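Local coordinates for peptidase M42 (Thaumarchaeota archaeon SCGC AB-539-E09, PDB 5DS0), which is probably an aminopeptidase of the TET type that removes residues from the N-termini of peptides, using a two-metal centre occupied here by cobalt, at residues S209-E214 against G299-R304; T67-F72 against D180-A185; P161-S166 against S326-L331. All coordinates share one frame; numbering follows the deposited sequence.

Contacts 1 and 2 meet at the two-cobalt centre: Glu214 of contact 1 and Asp180 of contact 2 both belong to its metal sites. Their centres lie 10 Å apart, and Thr211 O approaches Thr67 N at 2.9 Å, a probable hydrogen bond that joins them through the backbone. Contact 3 is set off to one side, its centre 11 Å from that of contact 2 and 21 Å from that of contact 1, and the side chain of Pro161 stays about 12 Å from the nearer cobalt. It still touches contact 2, with Ile183 CG1 3.6 Å from Leu331 CD2, and its segments alternate with those of contact 2 along the chain.

Contact 1 of 3, residues S209-E214 against G299-R304; sequences SATVQE and GTDAGR
Glu214 and Asp301 bring the two backbones nearest, CA to CA 6.4 Å, where the loop after strand 205-211 passes the turn into helix 302-305. Thr211 and Asp301 meet tip to tip: Thr211 OG1 donates to Asp301 OD2 at 3.0 Å, reaching it from above the carboxylate plane, 46° out of it. The other oxygen, Asp301 OD1, lies against the aliphatic part of Glu214, 3.3 Å from Glu214 CG. Beyond that atom the Glu214 chain bends (chi2 -88°) and carries its carboxylate past Asp301, the two carboxylate planes being 88° apart. Glu214 OE2 ends 3.5 Å from Gly299 O, a pair of acceptors and therefore no bond. Ahead of the turn into the helix, Thr300 OG1 accepts a weak capping bond from Ala302 N. An alanine in place of Asp301 would probably leave the Thr211 hydroxyl without this acceptor and open a gap beside Glu214 CG, so that the glutamate could turn more easily. Glu214 belongs to a cobalt site with His66, Asp180 and Glu237, its side chain about 3 Å from a metal. The chemistry is consistent with a second-shell position for Asp301: tied to Thr211, it touches His66 and sets OD1 against Glu214 CB and CG.

Contact 2 of 3, residues T67-F72 against D180-A185; sequences TDEVGF and DDRIGA. With CO (cobalt (II) ion), chain U; CO (cobalt (II) ion), chain T.
Arg182 reaches Thr67 because its CG stands anti to its own carbonyl carbon (chi1 -74°) and the chain then runs extended from CG to NE, while Glu69 folds its CG between backbone N and carbonyl carbon and extends from there to the same guanidinium. The arginine grips one atom side-on with two nitrogens. Arg182 NE donates to Thr67 O at 2.9 Å, fairly straight with an N-H...O angle of 161°, and Arg182 NH2 donates to Thr67 O at 3.2 Å; the oxygen lies near the guanidinium plane for both. The salt bridge from Arg182 NH2 to Glu69 OE2, 2.8 Å, is less regular, since the carboxylate and guanidinium planes are 84° apart and the oxygen is tilted from the guanidinium plane. Glu69 OE2 has a second cation in Lys177, and Arg182 NH1 bonds Leu13 O. One helical turn further on, Thr67 CG2 packs 4.0 Å from Ala185 CB.

Asp180, first residue of 180-185, bridges the metals: Asp180 OD1 binds the cobalt of chain T at 2.0 Å and Asp180 OD2 that of chain U at 1.9 Å. His66, Glu214 and Glu237 complete the first site, Glu215 and His325 belong to the second. A cis peptide joins Asp180 to Asp181, as in other metallopeptidases of this clan. Asp68 O accepts from His66 ND1, placing the loop in the second shell of the site. The chemistry implies that Arg182, with its charge probably balanced by Glu69, ties the loop after the metal-binding His66 to the helix that presents the bridging aspartate.

Contact 3 of 3, residues P161-S166 against S326-L331; sequences PWSPFS and SHVGLL
Pro161 and His327 touch where the chain leaves the six-stranded antiparallel barrel, at the end of strand 158-161, and heads for the mixed sheet that carries strands 166-168 and 329-332. The contact thus joins the barrel exit to the loop before strand 329-332. Pro161 CB sits over one face of the imidazole, 3.6 Å from the His327 ring centroid and 17° off the ring normal, the geometry of a CH-pi interaction. Trp162 O comes instead to the ring's edge, 3.9 Å from His327 CD2. The ring is further fixed by a hydrogen bond between His327 NE2 and Arg100 O of the barrel. Next along the loop, Ser163 holds its OG anti to the backbone N (chi1 -171°), which directs the hydroxyl across to the other backbone. Ser163 OG donates to His327 O at 2.7 Å, approaching from above the carbonyl plane, 36° out of it. The same hydroxyl oxygen also pairs with Arg100 NH2 of a neighbouring subunit, a nitrogen that also bonds Pro164 O, so this junction borders a subunit interface of the twelve-chain assembly. Beside the Ser163-His327 bond, Val328 CB lies 3.9 Å from Ser163 OG.

Contact 1 of 3, residues S209-E214 against G299-R304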
# COMPACT_ATOMS: atom_id res chain seq x y z
N SER C 209 -48.63 -22.45 -1.96
CA SER C 209 -48.47 -21.28 -1.14
C SER C 209 -47.65 -20.17 -1.78
O SER C 209 -46.54 -20.38 -2.24
CB SER C 209 -47.86 -21.68 0.18
OG SER C 209 -47.97 -20.62 1.09
N ALA C 210 -48.22 -18.97 -1.79
CA ALA C 210 -47.54 -17.77 -2.24
C ALA C 210 -46.98 -17.01 -1.03
O ALA C 210 -47.65 -16.14 -0.47
CB ALA C 210 -48.50 -16.89 -3.02
N THR C 211 -45.78 -17.38 -0.62
CA THR C 211 -45.21 -16.88 0.62
C THR C 211 -44.75 -15.44 0.51
O THR C 211 -44.48 -14.95 -0.58
CB THR C 211 -44.01 -17.76 1.05
OG1 THR C 211 -43.20 -18.08 -0.09
CG2 THR C 211 -44.50 -19.04 1.67
N VAL C 212 -44.62 -14.79 1.66
CA VAL C 212 -44.13 -13.42 1.74
C VAL C 212 -42.79 -13.35 2.45
O VAL C 212 -42.39 -14.28 3.15
CB VAL C 212 -45.14 -12.48 2.45
CG1 VAL C 212 -46.43 -12.39 1.64
CG2 VAL C 212 -45.42 -12.92 3.87
N GLN C 213 -42.11 -12.23 2.25
CA GLN C 213 -40.88 -11.92 2.97
C GLN C 213 -39.77 -12.97 2.92
O GLN C 213 -39.04 -13.13 3.90
CB GLN C 213 -41.23 -11.57 4.44
CG GLN C 213 -42.06 -10.30 4.55
CD GLN C 213 -42.22 -9.81 5.97
OE1 GLN C 213 -41.25 -9.69 6.73
NE2 GLN C 213 -43.44 -9.48 6.32
N GLU C 214 -39.60 -13.65 1.79
CA GLU C 214 -38.44 -14.54 1.59
C GLU C 214 -37.15 -13.74 1.51
O GLU C 214 -36.16 -14.10 2.12
CB GLU C 214 -38.56 -15.36 0.31
CG GLU C 214 -37.56 -16.51 0.13
CD GLU C 214 -36.21 -16.16 -0.54
OE1 GLU C 214 -36.10 -15.23 -1.38
OE2 GLU C 214 -35.22 -16.87 -0.24
N GLY C 299 -30.01 -19.13 -0.07
CA GLY C 299 -31.01 -19.97 0.60
C GLY C 299 -32.40 -19.83 -0.02
O GLY C 299 -32.60 -19.02 -0.92
N THR C 300 -33.35 -20.60 0.53
CA THR C 300 -34.71 -20.69 0.01
C THR C 300 -35.72 -20.81 1.14
O THR C 300 -35.36 -21.08 2.28
CB THR C 300 -34.88 -21.93 -0.88
OG1 THR C 300 -34.48 -23.10 -0.14
CG2 THR C 300 -34.03 -21.81 -2.11
N ASP C 301 -37.00 -20.64 0.81
CA ASP C 301 -38.08 -20.92 1.75
C ASP C 301 -37.89 -22.30 2.42
O ASP C 301 -38.29 -22.50 3.57
CB ASP C 301 -39.46 -20.93 1.06
CG ASP C 301 -39.97 -19.53 0.66
OD1 ASP C 301 -39.78 -18.54 1.44
OD2 ASP C 301 -40.58 -19.46 -0.44
N ALA C 302 -37.30 -23.24 1.68
CA ALA C 302 -37.07 -24.60 2.20
C ALA C 302 -36.22 -24.62 3.46
O ALA C 302 -36.37 -25.51 4.30
CB ALA C 302 -36.42 -25.47 1.14
N GLY C 303 -35.33 -23.64 3.60
CA GLY C 303 -34.50 -23.50 4.77
C GLY C 303 -35.28 -23.48 6.06
O GLY C 303 -34.79 -23.96 7.08
N ARG C 304 -36.50 -22.93 6.02
CA ARG C 304 -37.40 -22.90 7.18
C ARG C 304 -38.42 -24.03 7.19
O ARG C 304 -38.72 -24.59 8.24
CB ARG C 304 -38.15 -21.57 7.25
CG ARG C 304 -37.31 -20.39 7.68
CD ARG C 304 -36.65 -20.56 9.03
NE ARG C 304 -36.32 -19.24 9.54
CZ ARG C 304 -35.24 -18.52 9.20
NH1 ARG C 304 -34.33 -19.03 8.37
NH2 ARG C 304 -35.06 -17.30 9.72

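Contact 2 of 3, residues T67-F72 against D180-A185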
# COMPACT_ATOMS: atom_id res chain seq x y z
N THR C 67 -43.75 -14.39 -3.35
CA THR C 67 -44.22 -13.34 -4.22
C THR C 67 -43.60 -11.99 -3.92
O THR C 67 -43.84 -11.03 -4.64
CB THR C 67 -45.73 -13.17 -4.12
OG1 THR C 67 -46.08 -13.00 -2.74
CG2 THR C 67 -46.43 -14.38 -4.68
N ASP C 68 -42.85 -11.89 -2.83
CA ASP C 68 -42.11 -10.65 -2.59
C ASP C 68 -40.95 -10.56 -3.56
O ASP C 68 -40.39 -11.57 -3.99
CB ASP C 68 -41.65 -10.50 -1.13
CG ASP C 68 -40.62 -11.52 -0.71
OD1 ASP C 68 -40.79 -12.72 -1.01
OD2 ASP C 68 -39.64 -11.13 -0.04
N GLU C 69 -40.63 -9.33 -3.93
CA GLU C 69 -39.50 -9.03 -4.80
C GLU C 69 -38.54 -8.12 -4.06
O GLU C 69 -38.91 -7.38 -3.15
CB GLU C 69 -39.97 -8.33 -6.08
CG GLU C 69 -40.74 -7.03 -5.81
CD GLU C 69 -41.20 -6.31 -7.07
OE1 GLU C 69 -40.35 -6.08 -7.96
OE2 GLU C 69 -42.41 -5.97 -7.14
N VAL C 70 -37.29 -8.13 -4.48
CA VAL C 70 -36.36 -7.18 -3.92
C VAL C 70 -36.86 -5.79 -4.28
O VAL C 70 -37.45 -5.58 -5.33
CB VAL C 70 -34.93 -7.41 -4.42
CG1 VAL C 70 -34.42 -8.76 -3.90
CG2 VAL C 70 -34.82 -7.32 -5.93
N GLY C 71 -36.62 -4.86 -3.36
CA GLY C 71 -37.10 -3.49 -3.51
C GLY C 71 -36.36 -2.53 -2.59
O GLY C 71 -35.23 -2.77 -2.21
N PHE C 72 -37.01 -1.42 -2.29
CA PHE C 72 -36.42 -0.41 -1.39
C PHE C 72 -37.52 0.21 -0.55
O PHE C 72 -38.71 -0.04 -0.76
CB PHE C 72 -35.69 0.69 -2.18
CG PHE C 72 -34.97 0.19 -3.39
CD1 PHE C 72 -35.63 0.07 -4.60
CD2 PHE C 72 -33.65 -0.18 -3.32
CE1 PHE C 72 -34.98 -0.40 -5.72
CE2 PHE C 72 -32.99 -0.66 -4.45
CZ PHE C 72 -33.65 -0.76 -5.65
N ASP C 180 -37.96 -13.81 -9.61
CA ASP C 180 -37.67 -14.34 -8.30
C ASP C 180 -38.64 -13.68 -7.34
O ASP C 180 -38.43 -12.53 -6.98
CB ASP C 180 -36.23 -13.98 -7.93
CG ASP C 180 -35.83 -14.46 -6.56
OD1 ASP C 180 -36.55 -15.28 -5.95
OD2 ASP C 180 -34.76 -14.00 -6.08
N ASP C 181 -39.70 -14.37 -6.89
CA ASP C 181 -40.00 -15.76 -7.23
C ASP C 181 -41.47 -15.91 -7.66
O ASP C 181 -42.15 -16.87 -7.32
CB ASP C 181 -39.68 -16.64 -6.04
CG ASP C 181 -39.81 -18.14 -6.33
OD1 ASP C 181 -39.76 -18.55 -7.51
OD2 ASP C 181 -39.94 -18.89 -5.34
N ARG C 182 -41.95 -14.94 -8.43
CA ARG C 182 -43.31 -14.97 -8.92
C ARG C 182 -43.45 -16.01 -10.01
O ARG C 182 -44.54 -16.55 -10.21
CB ARG C 182 -43.76 -13.59 -9.38
CG ARG C 182 -44.02 -12.68 -8.19
CD ARG C 182 -44.28 -11.23 -8.56
NE ARG C 182 -44.06 -10.35 -7.42
CZ ARG C 182 -44.03 -9.02 -7.47
NH1 ARG C 182 -44.25 -8.38 -8.61
NH2 ARG C 182 -43.78 -8.32 -6.37
N ILE C 183 -42.35 -16.34 -10.68
CA ILE C 183 -42.38 -17.43 -11.63
C ILE C 183 -42.61 -18.75 -10.90
O ILE C 183 -43.31 -19.62 -11.42
CB ILE C 183 -41.11 -17.51 -12.51
CG1 ILE C 183 -41.38 -18.36 -13.75
CG2 ILE C 183 -39.95 -18.10 -11.75
CD1 ILE C 183 -42.40 -17.76 -14.71
N GLY C 184 -42.06 -18.89 -9.70
CA GLY C 184 -42.34 -20.07 -8.87
C GLY C 184 -43.80 -20.13 -8.42
O GLY C 184 -44.42 -21.19 -8.44
N ALA C 185 -44.35 -18.98 -8.05
CA ALA C 185 -45.76 -18.87 -7.71
C ALA C 185 -46.61 -19.18 -8.93
O ALA C 185 -47.63 -19.85 -8.83
CB ALA C 185 -46.07 -17.49 -7.20
CO CO U . -34.18 -13.90 -4.31
CO CO T . -36.06 -16.14 -4.21

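Contact 3 of 3, residues P161-S166 against S326-L331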
# COMPACT_ATOMS: atom_id res chain seq x y z
N PRO C 161 -38.58 -1.56 -8.34
CA PRO C 161 -38.06 -1.26 -9.66
C PRO C 161 -39.20 -1.02 -10.65
O PRO C 161 -40.25 -1.63 -10.52
CB PRO C 161 -37.29 -2.54 -10.04
CG PRO C 161 -36.99 -3.22 -8.75
CD PRO C 161 -38.14 -2.88 -7.86
N TRP C 162 -38.95 -0.18 -11.65
CA TRP C 162 -39.87 -0.02 -12.76
C TRP C 162 -39.35 -0.83 -13.93
O TRP C 162 -38.26 -0.57 -14.42
CB TRP C 162 -39.97 1.44 -13.16
CG TRP C 162 -41.00 1.67 -14.21
CD1 TRP C 162 -42.35 1.86 -14.02
CD2 TRP C 162 -40.78 1.72 -15.62
NE1 TRP C 162 -42.97 2.02 -15.22
CE2 TRP C 162 -42.04 1.94 -16.22
CE3 TRP C 162 -39.65 1.60 -16.44
CZ2 TRP C 162 -42.19 2.04 -17.61
CZ3 TRP C 162 -39.80 1.71 -17.81
CH2 TRP C 162 -41.06 1.93 -18.39
N SER C 163 -40.13 -1.82 -14.37
CA SER C 163 -39.66 -2.79 -15.36
C SER C 163 -40.78 -3.53 -16.06
O SER C 163 -41.35 -4.47 -15.52
CB SER C 163 -38.76 -3.80 -14.67
OG SER C 163 -38.11 -4.63 -15.61
N PRO C 164 -41.12 -3.11 -17.28
CA PRO C 164 -42.23 -3.73 -18.00
C PRO C 164 -41.94 -5.15 -18.41
O PRO C 164 -40.79 -5.52 -18.65
CB PRO C 164 -42.39 -2.87 -19.25
CG PRO C 164 -41.61 -1.63 -19.00
CD PRO C 164 -40.53 -1.99 -18.03
N PHE C 165 -43.00 -5.92 -18.54
CA PHE C 165 -42.90 -7.29 -18.96
C PHE C 165 -43.09 -7.41 -20.48
O PHE C 165 -44.03 -6.83 -21.05
CB PHE C 165 -43.95 -8.12 -18.26
CG PHE C 165 -43.93 -9.57 -18.64
CD1 PHE C 165 -43.12 -10.46 -17.96
CD2 PHE C 165 -44.71 -10.04 -19.69
CE1 PHE C 165 -43.10 -11.80 -18.30
CE2 PHE C 165 -44.69 -11.37 -20.05
CZ PHE C 165 -43.89 -12.25 -19.35
N SER C 166 -42.22 -8.18 -21.12
CA SER C 166 -42.41 -8.55 -22.51
C SER C 166 -41.81 -9.90 -22.77
O SER C 166 -41.18 -10.49 -21.90
CB SER C 166 -41.80 -7.50 -23.42
OG SER C 166 -40.40 -7.63 -23.47
N SER C 326 -32.27 -7.82 -9.79
CA SER C 326 -31.95 -6.64 -10.59
C SER C 326 -33.23 -6.17 -11.29
O SER C 326 -34.25 -6.83 -11.22
CB SER C 326 -30.81 -6.96 -11.57
OG SER C 326 -31.26 -7.36 -12.86
N HIS C 327 -33.18 -5.03 -11.96
CA HIS C 327 -34.38 -4.48 -12.59
C HIS C 327 -34.98 -5.38 -13.65
O HIS C 327 -36.20 -5.41 -13.83
CB HIS C 327 -34.11 -3.10 -13.20
CG HIS C 327 -34.23 -1.99 -12.22
ND1 HIS C 327 -33.42 -1.90 -11.11
CD2 HIS C 327 -35.07 -0.94 -12.16
CE1 HIS C 327 -33.77 -0.84 -10.41
NE2 HIS C 327 -34.76 -0.23 -11.03
N VAL C 328 -34.15 -6.10 -14.38
CA VAL C 328 -34.66 -6.87 -15.49
C VAL C 328 -33.89 -8.17 -15.63
O VAL C 328 -32.67 -8.20 -15.61
CB VAL C 328 -34.68 -6.03 -16.79
CG1 VAL C 328 -33.33 -5.41 -17.09
CG2 VAL C 328 -35.16 -6.85 -17.98
N GLY C 329 -34.64 -9.25 -15.79
CA GLY C 329 -34.06 -10.59 -15.89
C GLY C 329 -34.67 -11.31 -17.07
O GLY C 329 -35.60 -10.81 -17.67
N LEU C 330 -34.15 -12.49 -17.38
CA LEU C 330 -34.67 -13.30 -18.48
C LEU C 330 -34.86 -14.73 -18.04
O LEU C 330 -34.03 -15.25 -17.31
CB LEU C 330 -33.69 -13.29 -19.65
CG LEU C 330 -33.32 -11.92 -20.19
CD1 LEU C 330 -32.12 -12.02 -21.10
CD2 LEU C 330 -34.50 -11.31 -20.92
N LEU C 331 -35.93 -15.37 -18.48
CA LEU C 331 -36.07 -16.81 -18.30
C LEU C 331 -36.77 -17.46 -19.50
O LEU C 331 -37.38 -16.77 -20.29
CB LEU C 331 -36.79 -17.14 -16.98
CG LEU C 331 -38.20 -16.61 -16.71
CD1 LEU C 331 -39.24 -17.33 -17.55
CD2 LEU C 331 -38.53 -16.80 -15.25